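Local coordinates for N-acetylneuraminate lyase (Fusobacterium nucleatum subsp. nucleatum ATCC 25586, PDB 5ZKA), which belongs to the dihydrodipicolinate synthetase family of lyases and folds as a parallel eight-stranded beta/alpha (TIM) barrel, at residues G202-A210 with A245-I256; T110-T121 with I139-Y150. One frame throughout, in Å; residues are numbered along the deposited sequence.

Contact 1: residues G202-A210 with A245-I256; sequences GFDEMLLPA and ALKIQHTTNDLI. With EDO (1,2-ethanediol), chain E.
Gln249, on helix 242-262, pushes its amide into the turn where the chain leaves the 3-10 segment 204-205 and starts helix 207-212. CG stands anti to the backbone N (chi1 -175°) and the chain then bends at chi2, which swings the amide across to the other segment. Gln249 OE1 accepts from Leu208 N at 2.8 Å, in the first turn of that helix, with the donor tilted from the carbonyl plane. Gln249 NE2 gives a 3.0 Å bond to Asn253 OD1, one turn on, and a weak, longer one to Asp204 O. Asn253 ND2 in turn donates to Glu205 O over 2.9 Å, on a lone pair in the carbonyl plane, so the two amides brace each other while both hold the turn. ND2 also bonds to an acidic side chain of the other protein chain.

Next to this polar knot Leu208 packs with its branches apart: CD1 meets Ala245 CB, and Leu208 CD2 lies 3.6 Å from Leu246 CA. At the other end Ile256 offers carbon packing alone, its CD1 3.9 Å from Asp204 CB. The side nearer solvent is formed by partly exposed Glu205 and a 1,2-ethanediol, probably from the crystallisation liquor, which takes a bond from Asp204 N and gives one from O1 to Glu205 OE1 (2.7 Å).

Around this pair, Asp204 OD2 bonds to Thr222, helix 223-237 flanks helix 242-262 through Ile248 and Thr252, and helix 184-193 packs on Met206 and Pro209.

Contact 2: residues T110-T121 with I139-Y150; sequences TKLGYKCLSAVT and IVRETGNYMIIY
Leu117 and Met147 pair as parallel neighbours in a beta-alpha-beta unit of the TIM barrel: strand 117-120, helix 129-143 and strand 147-150, the two strands adjacent and their axes 24° apart. The ladder starts with Leu117 N donating to Tyr146 O at 2.8 Å and runs through Ile148 N to Leu117 O and Tyr150 N to Ala119 O, ending at Thr121 N.

From the strand, Leu117 reaches toward the connecting helix. Leu117 CB lies close to Tyr146 O and 4.1 Å from Met147 CE. CG, anti to the carbonyl carbon (chi1 -54°), passes Asn145 CB. The branches then part: CD2 turns to Asn145 ND2, while Leu117 CD1 meets Ile139 CG2 at 3.9 Å and Thr143 OG1, the leucine and threonine approaching tip to tip. Thr143 OG1 donates to Ile139 O; it also accepts from Asn145 N, and this second bond makes an ST turn. Ala119 CB, on the same face as Leu117, touches Met147 SD and Ile139 CD1.

The opposite face carries Ser118 and Ile148; Ser118 OG, bonded also to Tyr57, donates to Ile148 O from above its carbonyl plane. Tyr150 points its CB to that face, and its OH bonds to Ser61. Cys116 SG lies 3.6 Å from Ile148 CD1.

Asn145 ties the chain leaving helix 99-112 to the turn before strand 147-150. Asn145 ND2 uses both hydrogens in the amide plane: one goes to Thr110 OG1, also bonded to Gly106 O, at 2.9 Å and 164°, the other to Tyr114 O at 3.0 Å.

Contact 2 closes at Tyr150 before contact 1 opens at Gly202, so the two come in series along the chain, both within the sequence range of one family. They lie on opposite sides of the chain's centre, 29 Å apart between centres, with nearest atoms about 7 Å apart and no touch. Contact 2 lies within the barrel sheet, joining neighbouring strands 117-120 and 147-150 and the helix between them. Contact 1 is outside the strands: it joins the start of helix 207-212, just after strand 200-201, to helix 242-262 beyond the last strand, 217-220. Contact 2 thus belongs to the barrel wall, whereas contact 1 pairs two helices beside the second protein chain.

Contact 1: residues G202-A210 with A245-I256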
loop_
_atom_site.group_PDB
_atom_site.type_symbol
_atom_site.label_atom_id
_atom_site.label_comp_id
_atom_site.label_asym_id
_atom_site.label_seq_id
_atom_site.Cartn_x
_atom_site.Cartn_y
_atom_site.Cartn_z
ATOM N N GLY A 202 -0.886 -11.400 -0.279
ATOM C CA GLY A 202 -0.100 -12.072 -1.296
ATOM C C GLY A 202 1.241 -11.432 -1.600
ATOM O O GLY A 202 1.983 -11.915 -2.459
ATOM N N PHE A 203 1.575 -10.365 -0.880
ATOM C CA PHE A 203 2.761 -9.545 -1.140
ATOM C C PHE A 203 3.672 -9.622 0.085
ATOM O O PHE A 203 3.468 -8.891 1.060
ATOM C CB PHE A 203 2.322 -8.112 -1.450
ATOM C CG PHE A 203 1.052 -7.705 -0.717
ATOM C CD1 PHE A 203 1.004 -7.720 0.669
ATOM C CD2 PHE A 203 -0.092 -7.338 -1.409
ATOM C CE1 PHE A 203 -0.140 -7.371 1.350
ATOM C CE2 PHE A 203 -1.248 -6.984 -0.723
ATOM C CZ PHE A 203 -1.266 -7.002 0.658
ATOM N N ASP A 204 4.679 -10.514 0.037
ATOM C CA ASP A 204 5.489 -10.815 1.213
ATOM C C ASP A 204 6.199 -9.580 1.728
ATOM O O ASP A 204 6.449 -9.459 2.932
ATOM C CB ASP A 204 6.555 -11.855 0.881
ATOM C CG ASP A 204 5.978 -13.151 0.336
ATOM O OD1 ASP A 204 4.796 -13.158 -0.058
ATOM O OD2 ASP A 204 6.732 -14.152 0.293
ATOM N N GLU A 205 6.565 -8.678 0.822
ATOM C CA GLU A 205 7.319 -7.494 1.200
ATOM C C GLU A 205 6.439 -6.425 1.830
ATOM O O GLU A 205 6.956 -5.376 2.222
ATOM C CB GLU A 205 8.053 -6.927 -0.024
ATOM C CG GLU A 205 7.170 -6.319 -1.104
ATOM C CD GLU A 205 6.543 -7.345 -2.036
ATOM O OE1 GLU A 205 6.771 -8.568 -1.859
ATOM O OE2 GLU A 205 5.839 -6.908 -2.967
ATOM N N MET A 206 5.126 -6.657 1.913
ATOM C CA MET A 206 4.192 -5.748 2.572
ATOM C C MET A 206 3.367 -6.475 3.633
ATOM O O MET A 206 2.222 -6.109 3.904
ATOM C CB MET A 206 3.302 -5.069 1.541
ATOM C CG MET A 206 4.146 -4.422 0.443
ATOM S SD MET A 206 3.206 -3.411 -0.718
ATOM C CE MET A 206 2.222 -4.658 -1.530
ATOM N N LEU A 207 3.962 -7.489 4.271
ATOM C CA LEU A 207 3.240 -8.284 5.261
ATOM C C LEU A 207 2.855 -7.454 6.479
ATOM O O LEU A 207 1.739 -7.573 6.996
ATOM C CB LEU A 207 4.098 -9.480 5.682
ATOM C CG LEU A 207 3.511 -10.420 6.741
ATOM C CD1 LEU A 207 2.136 -10.956 6.311
ATOM C CD2 LEU A 207 4.470 -11.586 6.972
ATOM N N LEU A 208 3.758 -6.598 6.951
ATOM C CA LEU A 208 3.455 -5.837 8.164
ATOM C C LEU A 208 2.293 -4.869 7.956
ATOM O O LEU A 208 1.344 -4.899 8.762
ATOM C CB LEU A 208 4.719 -5.130 8.666
ATOM C CG LEU A 208 4.514 -4.034 9.711
ATOM C CD1 LEU A 208 3.826 -4.557 10.961
ATOM C CD2 LEU A 208 5.875 -3.444 10.063
ATOM N N PRO A 209 2.283 -4.003 6.934
ATOM C CA PRO A 209 1.117 -3.112 6.777
ATOM C C PRO A 209 -0.182 -3.865 6.544
ATOM O O PRO A 209 -1.244 -3.432 7.009
ATOM C CB PRO A 209 1.491 -2.234 5.572
ATOM C CG PRO A 209 2.641 -2.930 4.898
ATOM C CD PRO A 209 3.366 -3.667 5.989
ATOM N N ALA A 210 -0.127 -5.005 5.856
ATOM C CA ALA A 210 -1.324 -5.823 5.683
ATOM C C ALA A 210 -1.802 -6.404 7.008
ATOM O O ALA A 210 -3.008 -6.467 7.264
ATOM C CB ALA A 210 -1.038 -6.947 4.686
ATOM N N ALA A 245 8.322 -5.727 14.947
ATOM C CA ALA A 245 7.866 -6.279 13.673
ATOM C C ALA A 245 8.429 -5.492 12.498
ATOM O O ALA A 245 8.740 -6.072 11.447
ATOM C CB ALA A 245 6.339 -6.305 13.612
ATOM N N LEU A 246 8.573 -4.169 12.659
ATOM C CA LEU A 246 9.132 -3.345 11.591
ATOM C C LEU A 246 10.596 -3.665 11.349
ATOM O O LEU A 246 11.046 -3.689 10.195
ATOM C CB LEU A 246 8.959 -1.858 11.921
ATOM C CG LEU A 246 9.490 -0.849 10.900
ATOM C CD1 LEU A 246 8.883 -1.115 9.533
ATOM C CD2 LEU A 246 9.189 0.604 11.325
ATOM N N LYS A 247 11.366 -3.890 12.424
ATOM C CA LYS A 247 12.770 -4.263 12.263
ATOM C C LYS A 247 12.904 -5.541 11.458
ATOM O O LYS A 247 13.772 -5.646 10.584
ATOM C CB LYS A 247 13.450 -4.417 13.629
ATOM C CG LYS A 247 13.653 -3.096 14.355
ATOM C CD LYS A 247 14.762 -3.193 15.402
ATOM C CE LYS A 247 14.826 -1.923 16.233
ATOM N NZ LYS A 247 13.553 -1.689 16.973
ATOM N N ILE A 248 12.034 -6.516 11.728
ATOM C CA ILE A 248 12.101 -7.789 11.014
ATOM C C ILE A 248 11.573 -7.649 9.585
ATOM O O ILE A 248 12.091 -8.294 8.662
ATOM C CB ILE A 248 11.353 -8.862 11.820
ATOM C CG1 ILE A 248 12.023 -9.032 13.190
ATOM C CG2 ILE A 248 11.311 -10.184 11.056
ATOM C CD1 ILE A 248 11.213 -9.828 14.188
ATOM N N GLN A 249 10.569 -6.801 9.356
ATOM C CA GLN A 249 10.164 -6.519 7.975
ATOM C C GLN A 249 11.287 -5.836 7.203
ATOM O O GLN A 249 11.484 -6.103 6.008
ATOM C CB GLN A 249 8.906 -5.653 7.946
ATOM C CG GLN A 249 8.351 -5.408 6.541
ATOM C CD GLN A 249 7.592 -6.616 6.033
ATOM O OE1 GLN A 249 6.518 -6.923 6.543
ATOM N NE2 GLN A 249 8.155 -7.322 5.052
ATOM N N HIS A 250 12.034 -4.947 7.871
ATOM C CA HIS A 250 13.165 -4.291 7.223
ATOM C C HIS A 250 14.214 -5.311 6.795
ATOM O O HIS A 250 14.747 -5.246 5.683
ATOM C CB HIS A 250 13.792 -3.270 8.172
ATOM C CG HIS A 250 13.111 -1.931 8.197
ATOM N ND1 HIS A 250 12.509 -1.370 7.093
ATOM C CD2 HIS A 250 13.014 -1.010 9.188
ATOM C CE1 HIS A 250 12.040 -0.173 7.412
ATOM N NE2 HIS A 250 12.332 0.069 8.678
ATOM N N THR A 251 14.568 -6.230 7.697
ATOM C CA THR A 251 15.567 -7.238 7.365
ATOM C C THR A 251 15.056 -8.147 6.259
ATOM O O THR A 251 15.787 -8.463 5.310
ATOM C CB THR A 251 15.911 -8.053 8.615
ATOM O OG1 THR A 251 16.514 -7.194 9.600
ATOM C CG2 THR A 251 16.877 -9.182 8.273
ATOM N N THR A 252 13.794 -8.564 6.370
ATOM C CA THR A 252 13.163 -9.386 5.336
ATOM C C THR A 252 13.217 -8.707 3.974
ATOM O O THR A 252 13.532 -9.343 2.958
ATOM C CB THR A 252 11.719 -9.679 5.737
ATOM O OG1 THR A 252 11.716 -10.628 6.811
ATOM C CG2 THR A 252 10.896 -10.251 4.562
ATOM N N ASN A 253 12.939 -7.406 3.927
ATOM C CA ASN A 253 12.912 -6.745 2.631
ATOM C C ASN A 253 14.305 -6.476 2.066
ATOM O O ASN A 253 14.437 -6.319 0.850
ATOM C CB ASN A 253 12.076 -5.456 2.722
ATOM C CG ASN A 253 10.583 -5.753 2.758
ATOM O OD1 ASN A 253 10.189 -6.915 2.859
ATOM N ND2 ASN A 253 9.748 -4.715 2.666
ATOM N N ASP A 254 15.347 -6.435 2.897
ATOM C CA ASP A 254 16.701 -6.489 2.345
ATOM C C ASP A 254 16.921 -7.810 1.612
ATOM O O ASP A 254 17.526 -7.853 0.534
ATOM C CB ASP A 254 17.740 -6.344 3.461
ATOM C CG ASP A 254 17.933 -4.909 3.929
ATOM O OD1 ASP A 254 17.411 -3.969 3.281
ATOM O OD2 ASP A 254 18.631 -4.729 4.952
ATOM N N LEU A 255 16.450 -8.903 2.203
ATOM C CA LEU A 255 16.558 -10.202 1.553
ATOM C C LEU A 255 15.689 -10.256 0.298
ATOM O O LEU A 255 16.148 -10.684 -0.767
ATOM C CB LEU A 255 16.169 -11.301 2.541
ATOM C CG LEU A 255 15.926 -12.684 1.932
ATOM C CD1 LEU A 255 17.213 -13.232 1.301
ATOM C CD2 LEU A 255 15.388 -13.628 2.999
ATOM N N ILE A 256 14.436 -9.810 0.397
ATOM C CA ILE A 256 13.547 -9.854 -0.766
ATOM C C ILE A 256 14.087 -8.973 -1.885
ATOM O O ILE A 256 14.018 -9.332 -3.067
ATOM C CB ILE A 256 12.113 -9.460 -0.358
ATOM C CG1 ILE A 256 11.521 -10.554 0.541
ATOM C CG2 ILE A 256 11.232 -9.243 -1.600
ATOM C CD1 ILE A 256 10.097 -10.271 0.992
HETATM C C1 EDO E . 7.481 -11.678 -2.827
HETATM O O1 EDO E . 6.209 -11.097 -2.710
HETATM C C2 EDO E . 8.186 -11.125 -4.060
HETATM O O2 EDO E . 7.466 -11.512 -5.200
#

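Contact 2: residues T110-T121 with I139-Y150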
loop_
_atom_site.group_PDB
_atom_site.type_symbol
_atom_site.label_atom_id
_atom_site.label_comp_id
_atom_site.label_asym_id
_atom_site.label_seq_id
_atom_site.Cartn_x
_atom_site.Cartn_y
_atom_site.Cartn_z
ATOM N N THR A 110 -10.342 -32.581 -4.636
ATOM C CA THR A 110 -11.339 -32.824 -3.600
ATOM C C THR A 110 -11.378 -34.302 -3.228
ATOM O O THR A 110 -11.425 -34.647 -2.041
ATOM C CB THR A 110 -12.704 -32.317 -4.069
ATOM O OG1 THR A 110 -12.619 -30.904 -4.297
ATOM C CG2 THR A 110 -13.769 -32.581 -3.029
ATOM N N LYS A 111 -11.299 -35.186 -4.231
ATOM C CA LYS A 111 -11.265 -36.624 -3.973
ATOM C C LYS A 111 -9.998 -37.030 -3.224
ATOM O O LYS A 111 -10.026 -37.956 -2.404
ATOM C CB LYS A 111 -11.389 -37.391 -5.295
ATOM C CG LYS A 111 -11.388 -38.916 -5.155
ATOM C CD LYS A 111 -11.525 -39.599 -6.509
ATOM C CE LYS A 111 -11.578 -41.126 -6.380
ATOM N NZ LYS A 111 -10.230 -41.737 -6.200
ATOM N N LEU A 112 -8.873 -36.359 -3.501
ATOM C CA LEU A 112 -7.629 -36.637 -2.783
ATOM C C LEU A 112 -7.711 -36.241 -1.316
ATOM O O LEU A 112 -6.964 -36.782 -0.500
ATOM C CB LEU A 112 -6.451 -35.902 -3.439
ATOM C CG LEU A 112 -5.882 -36.396 -4.775
ATOM C CD1 LEU A 112 -4.757 -35.486 -5.232
ATOM C CD2 LEU A 112 -5.402 -37.844 -4.728
ATOM N N GLY A 113 -8.586 -35.305 -0.964
ATOM C CA GLY A 113 -8.740 -34.927 0.427
ATOM C C GLY A 113 -8.429 -33.475 0.731
ATOM O O GLY A 113 -8.431 -33.070 1.898
ATOM N N TYR A 114 -8.149 -32.678 -0.295
ATOM C CA TYR A 114 -8.000 -31.245 -0.086
ATOM C C TYR A 114 -9.340 -30.652 0.330
ATOM O O TYR A 114 -10.385 -30.984 -0.234
ATOM C CB TYR A 114 -7.497 -30.551 -1.350
ATOM C CG TYR A 114 -6.036 -30.772 -1.689
ATOM C CD1 TYR A 114 -5.621 -31.935 -2.336
ATOM C CD2 TYR A 114 -5.076 -29.801 -1.393
ATOM C CE1 TYR A 114 -4.294 -32.140 -2.662
ATOM C CE2 TYR A 114 -3.745 -29.992 -1.726
ATOM C CZ TYR A 114 -3.359 -31.164 -2.360
ATOM O OH TYR A 114 -2.037 -31.360 -2.699
ATOM N N LYS A 115 -9.306 -29.776 1.332
ATOM C CA LYS A 115 -10.516 -29.248 1.945
ATOM C C LYS A 115 -10.734 -27.789 1.597
ATOM O O LYS A 115 -11.629 -27.149 2.157
ATOM C CB LYS A 115 -10.468 -29.432 3.467
ATOM C CG LYS A 115 -10.739 -30.868 3.914
ATOM C CD LYS A 115 -12.046 -31.369 3.319
ATOM C CE LYS A 115 -12.339 -32.811 3.708
ATOM N NZ LYS A 115 -12.608 -32.965 5.168
ATOM N N CYS A 116 -9.933 -27.247 0.687
ATOM C CA CYS A 116 -10.125 -25.877 0.252
ATOM C C CYS A 116 -9.448 -25.713 -1.098
ATOM O O CYS A 116 -8.328 -26.201 -1.299
ATOM C CB CYS A 116 -9.557 -24.880 1.266
ATOM S SG CYS A 116 -9.983 -23.172 0.858
ATOM N N LEU A 117 -10.143 -25.039 -2.012
ATOM C CA LEU A 117 -9.654 -24.725 -3.345
ATOM C C LEU A 117 -9.324 -23.247 -3.435
ATOM O O LEU A 117 -9.762 -22.438 -2.617
ATOM C CB LEU A 117 -10.699 -25.049 -4.422
ATOM C CG LEU A 117 -11.312 -26.447 -4.475
ATOM C CD1 LEU A 117 -12.306 -26.534 -5.645
ATOM C CD2 LEU A 117 -10.222 -27.474 -4.622
ATOM N N SER A 118 -8.550 -22.910 -4.459
ATOM C CA SER A 118 -8.349 -21.533 -4.878
ATOM C C SER A 118 -8.378 -21.515 -6.397
ATOM O O SER A 118 -8.171 -22.540 -7.047
ATOM C CB SER A 118 -7.024 -20.964 -4.345
ATOM O OG SER A 118 -6.988 -19.557 -4.446
ATOM N N ALA A 119 -8.656 -20.348 -6.976
ATOM C CA ALA A 119 -8.685 -20.273 -8.434
ATOM C C ALA A 119 -8.375 -18.850 -8.863
ATOM O O ALA A 119 -9.078 -17.918 -8.460
ATOM C CB ALA A 119 -10.041 -20.719 -8.988
ATOM N N VAL A 120 -7.341 -18.692 -9.693
ATOM C CA VAL A 120 -7.034 -17.375 -10.236
ATOM C C VAL A 120 -8.209 -16.892 -11.089
ATOM O O VAL A 120 -8.951 -17.689 -11.675
ATOM C CB VAL A 120 -5.730 -17.423 -11.050
ATOM C CG1 VAL A 120 -5.851 -18.420 -12.203
ATOM C CG2 VAL A 120 -5.343 -16.023 -11.551
ATOM N N THR A 121 -8.401 -15.574 -11.142
ATOM C CA THR A 121 -9.401 -15.046 -12.059
ATOM C C THR A 121 -9.073 -15.505 -13.480
ATOM O O THR A 121 -7.903 -15.510 -13.875
ATOM C CB THR A 121 -9.453 -13.516 -11.994
ATOM O OG1 THR A 121 -8.156 -12.975 -12.277
ATOM C CG2 THR A 121 -9.896 -13.053 -10.604
ATOM N N ILE A 139 -17.126 -23.754 -10.322
ATOM C CA ILE A 139 -16.160 -24.616 -9.650
ATOM C C ILE A 139 -16.694 -25.048 -8.293
ATOM O O ILE A 139 -16.570 -26.216 -7.902
ATOM C CB ILE A 139 -14.794 -23.914 -9.530
ATOM C CG1 ILE A 139 -14.278 -23.517 -10.919
ATOM C CG2 ILE A 139 -13.799 -24.832 -8.812
ATOM C CD1 ILE A 139 -13.074 -22.560 -10.896
ATOM N N VAL A 140 -17.289 -24.113 -7.546
ATOM C CA VAL A 140 -17.828 -24.443 -6.226
ATOM C C VAL A 140 -18.958 -25.455 -6.357
ATOM O O VAL A 140 -18.963 -26.504 -5.696
ATOM C CB VAL A 140 -18.294 -23.163 -5.509
ATOM C CG1 VAL A 140 -19.076 -23.504 -4.252
ATOM C CG2 VAL A 140 -17.097 -22.274 -5.187
ATOM N N ARG A 141 -19.914 -25.165 -7.238
ATOM C CA ARG A 141 -21.059 -26.051 -7.452
ATOM C C ARG A 141 -20.624 -27.462 -7.835
ATOM O O ARG A 141 -21.148 -28.455 -7.313
ATOM C CB ARG A 141 -21.952 -25.452 -8.534
ATOM C CG ARG A 141 -23.177 -26.251 -8.850
ATOM C CD ARG A 141 -24.098 -25.460 -9.767
ATOM N NE ARG A 141 -23.539 -25.289 -11.107
ATOM C CZ ARG A 141 -23.150 -24.119 -11.612
ATOM N NH1 ARG A 141 -23.261 -23.014 -10.889
ATOM N NH2 ARG A 141 -22.661 -24.055 -12.842
ATOM N N GLU A 142 -19.670 -27.574 -8.757
ATOM C CA GLU A 142 -19.310 -28.879 -9.293
ATOM C C GLU A 142 -18.410 -29.681 -8.358
ATOM O O GLU A 142 -18.352 -30.910 -8.486
ATOM C CB GLU A 142 -18.632 -28.707 -10.654
ATOM C CG GLU A 142 -19.552 -28.155 -11.736
ATOM C CD GLU A 142 -20.599 -29.175 -12.191
ATOM O OE1 GLU A 142 -20.228 -30.342 -12.452
ATOM O OE2 GLU A 142 -21.790 -28.808 -12.287
ATOM N N THR A 143 -17.716 -29.027 -7.426
ATOM C CA THR A 143 -16.864 -29.732 -6.472
ATOM C C THR A 143 -17.480 -29.873 -5.086
ATOM O O THR A 143 -17.126 -30.802 -4.359
ATOM C CB THR A 143 -15.505 -29.020 -6.319
ATOM O OG1 THR A 143 -15.700 -27.712 -5.766
ATOM C CG2 THR A 143 -14.805 -28.892 -7.668
ATOM N N GLY A 144 -18.371 -28.967 -4.686
ATOM C CA GLY A 144 -18.842 -28.946 -3.313
ATOM C C GLY A 144 -17.809 -28.489 -2.305
ATOM O O GLY A 144 -18.029 -28.630 -1.099
ATOM N N ASN A 145 -16.693 -27.937 -2.760
ATOM C CA ASN A 145 -15.577 -27.583 -1.897
ATOM C C ASN A 145 -15.579 -26.075 -1.659
ATOM O O ASN A 145 -16.305 -25.318 -2.310
ATOM C CB ASN A 145 -14.257 -28.052 -2.528
ATOM C CG ASN A 145 -13.202 -28.428 -1.493
ATOM O OD1 ASN A 145 -13.199 -27.916 -0.373
ATOM N ND2 ASN A 145 -12.301 -29.334 -1.871
ATOM N N TYR A 146 -14.762 -25.643 -0.698
ATOM C CA TYR A 146 -14.618 -24.225 -0.393
ATOM C C TYR A 146 -13.661 -23.568 -1.376
ATOM O O TYR A 146 -12.813 -24.219 -1.990
ATOM C CB TYR A 146 -14.100 -24.012 1.032
ATOM C CG TYR A 146 -15.034 -24.527 2.102
ATOM C CD1 TYR A 146 -16.326 -24.040 2.212
ATOM C CD2 TYR A 146 -14.624 -25.510 2.991
ATOM C CE1 TYR A 146 -17.187 -24.513 3.179
ATOM C CE2 TYR A 146 -15.479 -25.991 3.965
ATOM C CZ TYR A 146 -16.760 -25.490 4.055
ATOM O OH TYR A 146 -17.614 -25.965 5.024
ATOM N N MET A 147 -13.790 -22.249 -1.505
ATOM C CA MET A 147 -13.086 -21.521 -2.551
ATOM C C MET A 147 -12.481 -20.241 -1.998
ATOM O O MET A 147 -13.156 -19.486 -1.296
ATOM C CB MET A 147 -14.031 -21.170 -3.710
ATOM C CG MET A 147 -13.439 -20.216 -4.747
ATOM S SD MET A 147 -12.052 -20.925 -5.677
ATOM C CE MET A 147 -12.877 -22.268 -6.547
ATOM N N ILE A 148 -11.218 -20.001 -2.330
ATOM C CA ILE A 148 -10.557 -18.727 -2.067
ATOM C C ILE A 148 -10.295 -18.076 -3.417
ATOM O O ILE A 148 -9.650 -18.675 -4.286
ATOM C CB ILE A 148 -9.263 -18.920 -1.254
ATOM C CG1 ILE A 148 -9.599 -19.289 0.190
ATOM C CG2 ILE A 148 -8.438 -17.669 -1.237
ATOM C CD1 ILE A 148 -8.432 -19.912 0.905
ATOM N N ILE A 149 -10.847 -16.874 -3.620
ATOM C CA ILE A 149 -10.547 -16.095 -4.819
ATOM C C ILE A 149 -9.064 -15.760 -4.848
ATOM O O ILE A 149 -8.522 -15.230 -3.872
ATOM C CB ILE A 149 -11.353 -14.790 -4.820
ATOM C CG1 ILE A 149 -12.835 -15.036 -4.598
ATOM C CG2 ILE A 149 -11.046 -13.966 -6.068
ATOM C CD1 ILE A 149 -13.581 -13.756 -4.217
ATOM N N TYR A 150 -8.403 -16.029 -5.983
ATOM C CA TYR A 150 -7.005 -15.645 -6.194
ATOM C C TYR A 150 -7.005 -14.413 -7.096
ATOM O O TYR A 150 -7.235 -14.515 -8.302
ATOM C CB TYR A 150 -6.188 -16.791 -6.801
ATOM C CG TYR A 150 -4.701 -16.499 -7.032
ATOM C CD1 TYR A 150 -4.083 -15.372 -6.482
ATOM C CD2 TYR A 150 -3.925 -17.344 -7.820
ATOM C CE1 TYR A 150 -2.728 -15.110 -6.696
ATOM C CE2 TYR A 150 -2.574 -17.091 -8.045
ATOM C CZ TYR A 150 -1.980 -15.972 -7.481
ATOM O OH TYR A 150 -0.641 -15.721 -7.704
#